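Long-range contacts in ABC transporter, substrate-binding protein (Clostridium perfringens, PDB 4EDP), which probably captures a solute outside the cell membrane and delivers it to the membrane components of an ABC import system: residues D47-T52 and K297-S302; V291-A296 and K306-S311. All coordinates share one frame; numbering follows the deposited sequence. Where two conformers were deposited one is given.

Contact 1: residues D47-T52 and K297-S302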
loop_
_atom_site.group_PDB
_atom_site.type_symbol
_atom_site.label_atom_id
_atom_site.label_comp_id
_atom_site.label_asym_id
_atom_site.label_seq_id
_atom_site.Cartn_x
_atom_site.Cartn_y
_atom_site.Cartn_z
ATOM N N ASP A 47 6.347 -4.852 20.238
ATOM C CA ASP A 47 7.205 -4.156 21.200
ATOM C C ASP A 47 7.743 -2.846 20.636
ATOM O O ASP A 47 7.668 -1.808 21.284
ATOM C CB ASP A 47 8.378 -5.025 21.675
ATOM C CG ASP A 47 7.959 -6.083 22.686
ATOM O OD1 ASP A 47 6.747 -6.377 22.783
ATOM O OD2 ASP A 47 8.850 -6.623 23.384
ATOM N N VAL A 48 8.287 -2.899 19.424
ATOM C CA VAL A 48 8.847 -1.712 18.790
ATOM C C VAL A 48 7.751 -0.685 18.532
ATOM O O VAL A 48 7.938 0.517 18.737
ATOM C CB VAL A 48 9.535 -2.067 17.461
ATOM C CG1 VAL A 48 10.134 -0.815 16.831
ATOM C CG2 VAL A 48 10.599 -3.123 17.686
ATOM N N LEU A 49 6.597 -1.175 18.095
ATOM C CA LEU A 49 5.454 -0.321 17.803
ATOM C C LEU A 49 5.007 0.440 19.054
ATOM O O LEU A 49 4.788 1.653 19.024
ATOM C CB LEU A 49 4.319 -1.186 17.264
ATOM C CG LEU A 49 3.056 -0.484 16.822
ATOM C CD1 LEU A 49 3.368 0.562 15.742
ATOM C CD2 LEU A 49 2.058 -1.522 16.307
ATOM N N LYS A 50 4.871 -0.289 20.156
ATOM C CA LYS A 50 4.491 0.317 21.428
ATOM C C LYS A 50 5.550 1.312 21.883
ATOM O O LYS A 50 5.240 2.420 22.299
ATOM C CB LYS A 50 4.335 -0.762 22.496
ATOM C CG LYS A 50 3.065 -1.593 22.409
ATOM C CD LYS A 50 3.144 -2.765 23.383
ATOM C CE LYS A 50 1.779 -3.379 23.656
ATOM N NZ LYS A 50 1.061 -3.707 22.404
ATOM N N GLU A 51 6.805 0.894 21.802
ATOM C CA GLU A 51 7.933 1.714 22.219
ATOM C C GLU A 51 8.072 3.007 21.416
ATOM O O GLU A 51 8.294 4.087 21.967
ATOM C CB GLU A 51 9.210 0.884 22.068
ATOM C CG GLU A 51 10.489 1.616 22.395
ATOM C CD GLU A 51 11.721 0.751 22.156
ATOM O OE1 GLU A 51 11.567 -0.433 21.774
ATOM O OE2 GLU A 51 12.842 1.262 22.338
ATOM N N THR A 52 7.915 2.884 20.104
ATOM C CA THR A 52 8.089 3.993 19.189
ATOM C C THR A 52 6.907 4.937 19.044
ATOM O O THR A 52 7.085 6.151 19.017
ATOM C CB THR A 52 8.406 3.442 17.779
ATOM O OG1 THR A 52 9.588 2.633 17.848
ATOM C CG2 THR A 52 8.609 4.587 16.771
ATOM N N LYS A 297 12.572 4.925 10.514
ATOM C CA LYS A 297 13.786 4.284 11.024
ATOM C C LYS A 297 13.541 2.987 11.783
ATOM O O LYS A 297 14.260 1.997 11.588
ATOM C CB LYS A 297 14.516 5.257 11.951
ATOM C CG LYS A 297 14.919 6.566 11.289
ATOM C CD LYS A 297 15.510 7.538 12.289
ATOM C CE LYS A 297 15.713 8.899 11.659
ATOM N NZ LYS A 297 16.236 9.878 12.638
ATOM N N ALA A 298 12.545 2.981 12.664
ATOM C CA ALA A 298 12.297 1.809 13.502
ATOM C C ALA A 298 11.391 0.748 12.907
ATOM O O ALA A 298 11.574 -0.440 13.183
ATOM C CB ALA A 298 11.740 2.251 14.861
ATOM N N LEU A 299 10.423 1.165 12.097
ATOM C CA LEU A 299 9.450 0.234 11.535
ATOM C C LEU A 299 9.442 0.142 10.010
ATOM O O LEU A 299 8.569 -0.502 9.434
ATOM C CB LEU A 299 8.042 0.638 12.008
ATOM C CG LEU A 299 7.777 0.647 13.513
ATOM C CD1 LEU A 299 6.414 1.271 13.822
ATOM C CD2 LEU A 299 7.881 -0.779 14.056
ATOM N N ASN A 300 10.414 0.765 9.359
ATOM C CA ASN A 300 10.490 0.772 7.895
ATOM C C ASN A 300 9.208 1.258 7.227
ATOM O O ASN A 300 8.798 0.723 6.205
ATOM C CB ASN A 300 10.921 -0.589 7.338
ATOM C CG ASN A 300 12.319 -0.965 7.790
ATOM O OD1 ASN A 300 13.132 -0.090 8.119
ATOM N ND2 ASN A 300 12.608 -2.257 7.820
ATOM N N GLU A 301 8.584 2.272 7.824
ATOM C CA GLU A 301 7.376 2.878 7.245
ATOM C C GLU A 301 7.792 4.076 6.414
ATOM O O GLU A 301 8.397 5.018 6.932
ATOM C CB GLU A 301 6.379 3.305 8.319
ATOM C CG GLU A 301 5.730 2.136 9.042
ATOM C CD GLU A 301 4.742 2.559 10.120
ATOM O OE1 GLU A 301 4.574 3.772 10.377
ATOM O OE2 GLU A 301 4.140 1.653 10.727
ATOM N N SER A 302 7.496 4.030 5.120
ATOM C CA SER A 302 7.802 5.141 4.241
ATOM C C SER A 302 6.944 6.333 4.698
ATOM O O SER A 302 5.739 6.192 4.945
ATOM C CB SER A 302 7.492 4.826 2.781
ATOM O OG SER A 302 8.336 3.799 2.258
#
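The carbonyl oxygen V48 O is gripped twice, by T52 N at 2.7 Å and by T52 OG1 at 2.8 Å. The hydroxyl reaches it because OG1 lies anti to its own carbonyl carbon (chi1 -58°); it arrives 35° above the carbonyl plane. The hydroxyl bond holds the T52 side chain in this rotamer, and its OG1 also rests against A298 CB at 3.7 Å. No hydrogen bond crosses between 47-52 and 297-302; the contact rests on van der Waals packing, chiefly of aliphatic groups. The side chains of V48 and L299 lie antiparallel, each passing alongside the other. V48 CG1, anti to the backbone N, touches L299 CD2 at 3.6 Å and extends to A298 CB at 4.0 Å. The other branch of L299 meets L49 tip to tip, CD1 to CD1 at 3.7 Å, the two side chains crossing at about a right angle; L299 thus sets one methyl against each of two consecutive residues. Just beyond, N300 leaves helical geometry with positive phi, and the E301 side chain touches Y136 and T137 of strand 135-145. The contact buries 208 Å² near the surface. This is helix-to-helix packing between 46-61 and the last turn of 289-299, within a periplasmic-binding-protein fold.

Contact 2: residues V291-A296 and K306-S311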
loop_
_atom_site.group_PDB
_atom_site.type_symbol
_atom_site.label_atom_id
_atom_site.label_comp_id
_atom_site.label_asym_id
_atom_site.label_seq_id
_atom_site.Cartn_x
_atom_site.Cartn_y
_atom_site.Cartn_z
ATOM N N VAL A 291 7.289 11.721 14.589
ATOM C CA VAL A 291 6.795 10.338 14.557
ATOM C C VAL A 291 7.045 9.671 13.187
ATOM O O VAL A 291 7.368 8.482 13.107
ATOM C CB VAL A 291 5.324 10.253 14.961
ATOM C CG1 VAL A 291 4.819 8.825 14.829
ATOM C CG2 VAL A 291 5.139 10.772 16.397
ATOM N N GLN A 292 6.876 10.435 12.118
ATOM C CA GLN A 292 7.148 9.952 10.760
ATOM C C GLN A 292 8.640 9.563 10.617
ATOM O O GLN A 292 8.972 8.560 9.975
ATOM C CB GLN A 292 6.719 11.039 9.764
ATOM C CG GLN A 292 5.187 11.227 9.682
ATOM C CD GLN A 292 4.519 10.308 8.661
ATOM O OE1 GLN A 292 4.978 10.215 7.526
ATOM N NE2 GLN A 292 3.399 9.690 9.035
ATOM N N GLU A 293 9.536 10.358 11.189
ATOM C CA GLU A 293 10.974 10.038 11.156
ATOM C C GLU A 293 11.254 8.779 11.985
ATOM O O GLU A 293 11.927 7.868 11.524
ATOM C CB GLU A 293 11.815 11.207 11.686
ATOM C CG GLU A 293 11.793 12.414 10.765
ATOM C CD GLU A 293 12.563 13.622 11.280
ATOM O OE1 GLU A 293 12.871 13.693 12.493
ATOM O OE2 GLU A 293 12.839 14.515 10.446
ATOM N N LYS A 294 10.716 8.725 13.201
ATOM C CA LYS A 294 10.927 7.571 14.083
ATOM C C LYS A 294 10.421 6.269 13.477
ATOM O O LYS A 294 11.111 5.256 13.550
ATOM C CB LYS A 294 10.270 7.796 15.455
ATOM C CG LYS A 294 10.938 8.897 16.272
ATOM C CD LYS A 294 10.201 9.217 17.571
ATOM C CE LYS A 294 10.185 8.060 18.557
ATOM N NZ LYS A 294 9.448 8.435 19.810
ATOM N N THR A 295 9.231 6.285 12.882
ATOM C CA THR A 295 8.663 5.058 12.297
ATOM C C THR A 295 9.371 4.624 11.005
ATOM O O THR A 295 9.422 3.429 10.692
ATOM C CB THR A 295 7.137 5.163 12.086
ATOM O OG1 THR A 295 6.835 6.319 11.301
ATOM C CG2 THR A 295 6.437 5.289 13.433
ATOM N N ALA A 296 9.928 5.587 10.272
ATOM C CA ALA A 296 10.686 5.287 9.055
ATOM C C ALA A 296 11.917 4.467 9.458
ATOM O O ALA A 296 12.248 3.444 8.857
ATOM C CB ALA A 296 11.121 6.574 8.396
ATOM N N LYS A 306 6.301 15.303 4.063
ATOM C CA LYS A 306 7.376 15.777 3.187
ATOM C C LYS A 306 8.504 16.530 3.889
ATOM O O LYS A 306 9.522 16.852 3.258
ATOM C CB LYS A 306 6.794 16.641 2.045
ATOM C CG LYS A 306 6.196 17.945 2.469
ATOM C CD LYS A 306 5.463 18.611 1.299
ATOM C CE LYS A 306 4.774 19.876 1.754
ATOM N NZ LYS A 306 4.133 20.601 0.616
ATOM N N GLU A 307 8.351 16.814 5.174
ATOM C CA GLU A 307 9.380 17.552 5.901
ATOM C C GLU A 307 10.399 16.690 6.630
ATOM O O GLU A 307 11.335 17.223 7.231
ATOM C CB GLU A 307 8.717 18.449 6.943
ATOM C CG GLU A 307 7.641 19.365 6.378
ATOM C CD GLU A 307 8.183 20.362 5.374
ATOM O OE1 GLU A 307 9.421 20.530 5.313
ATOM O OE2 GLU A 307 7.368 20.988 4.652
ATOM N N VAL A 308 10.227 15.372 6.568
ATOM C CA VAL A 308 11.105 14.413 7.257
ATOM C C VAL A 308 12.554 14.367 6.747
ATOM O O VAL A 308 12.784 14.321 5.542
ATOM C CB VAL A 308 10.486 12.997 7.164
ATOM C CG1 VAL A 308 11.480 11.928 7.581
ATOM C CG2 VAL A 308 9.216 12.927 8.003
ATOM N N LYS A 309 13.518 14.320 7.672
ATOM C CA LYS A 309 14.934 14.287 7.320
ATOM C C LYS A 309 15.411 12.844 7.530
ATOM O O LYS A 309 15.417 12.376 8.671
ATOM C CB LYS A 309 15.719 15.222 8.241
ATOM C CG LYS A 309 17.236 15.135 8.089
ATOM C CD LYS A 309 17.942 15.890 9.201
ATOM C CE LYS A 309 19.450 15.708 9.101
ATOM N NZ LYS A 309 20.156 16.316 10.267
ATOM N N LEU A 310 15.767 12.143 6.451
ATOM C CA LEU A 310 16.255 10.748 6.528
ATOM C C LEU A 310 17.521 10.510 5.684
ATOM O O LEU A 310 17.626 11.009 4.563
ATOM C CB LEU A 310 15.177 9.769 6.058
ATOM C CG LEU A 310 13.873 9.691 6.857
ATOM C CD1 LEU A 310 12.827 8.837 6.117
ATOM C CD2 LEU A 310 14.112 9.157 8.258
ATOM N N SER A 311 18.460 9.715 6.204
ATOM C CA SER A 311 19.709 9.416 5.486
ATOM C C SER A 311 19.511 8.359 4.401
ATOM O O SER A 311 18.451 7.737 4.306
ATOM C CB SER A 311 20.764 8.905 6.461
ATOM O OG SER A 311 20.383 7.640 6.961
#
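E293 and V308 lie alongside and run past each other in opposite directions, and the other contacts are arranged around this pair. The E293 side chain leaves the helix with CG anti to the carbonyl carbon (chi1 -69°) and is extended beyond CG, which carries its carboxylate outward, across the run of the loop, to the backbone at K309. On the way, its CG presses on V308 CG1 at 3.2 Å, a tight approach for two carbons, although V308 was deposited in two conformers and the distance belongs to one of them. At the end of the reach, E293 OE2 accepts a hydrogen bond from K309 N, 2.9 Å away. The N-H points almost straight at the oxygen (173°) but meets it from 25° above the carboxylate plane. The same oxygen forms a salt bridge with K289, one turn earlier on the helix, so its charge is shared between a lysine and a loop amide, an environment that would be expected to keep the carboxylate ionised.

V308 is forked over the helix: while CG1 takes the E293 side, CG2 sits against Q292 CB at 3.6 Å. The bend at chi2 brings the Q292 amide to V304 N and N305 N (through OE1) and to Y136 O and A286 O (through NE2). One turn on, L310 straddles A296 with both methyls, CD1 at 3.6 Å and CD2 at 4.0 Å from A296 CB. V308 and L310, two residues apart, therefore point their apolar ends at the helix, whereas the chain of the intervening K309 extends from the loop without following them.

The loop 306-311 thus lies along one flank of helix 289-299, whose other neighbours include helix 46-61, touched by K294 and T295, and strand 135-145, reached through Q292.

How the contacts relate
From the N terminus, the chain first lays down 47-52 in helix 46-61, and contact 1 closes after 244 further residues, when 297-302 arrives. Before that, 291-296 has opened contact 2, which closes at 306-311 after nine intervening residues, the last of the helix and the loop that follows. The segments alternate, and the short closure crosses the long one. Both depend on helix 289-299: contact 1 sets its end against an N-terminal helix, and contact 2 returns the following loop to lie beside it, running the same way. Their centres lie 11 Å apart. They touch through a probable hydrogen bond from E301 N to T295 O (3.2 Å) and packing of K297 on L310, uniting early helix, late helix and loop.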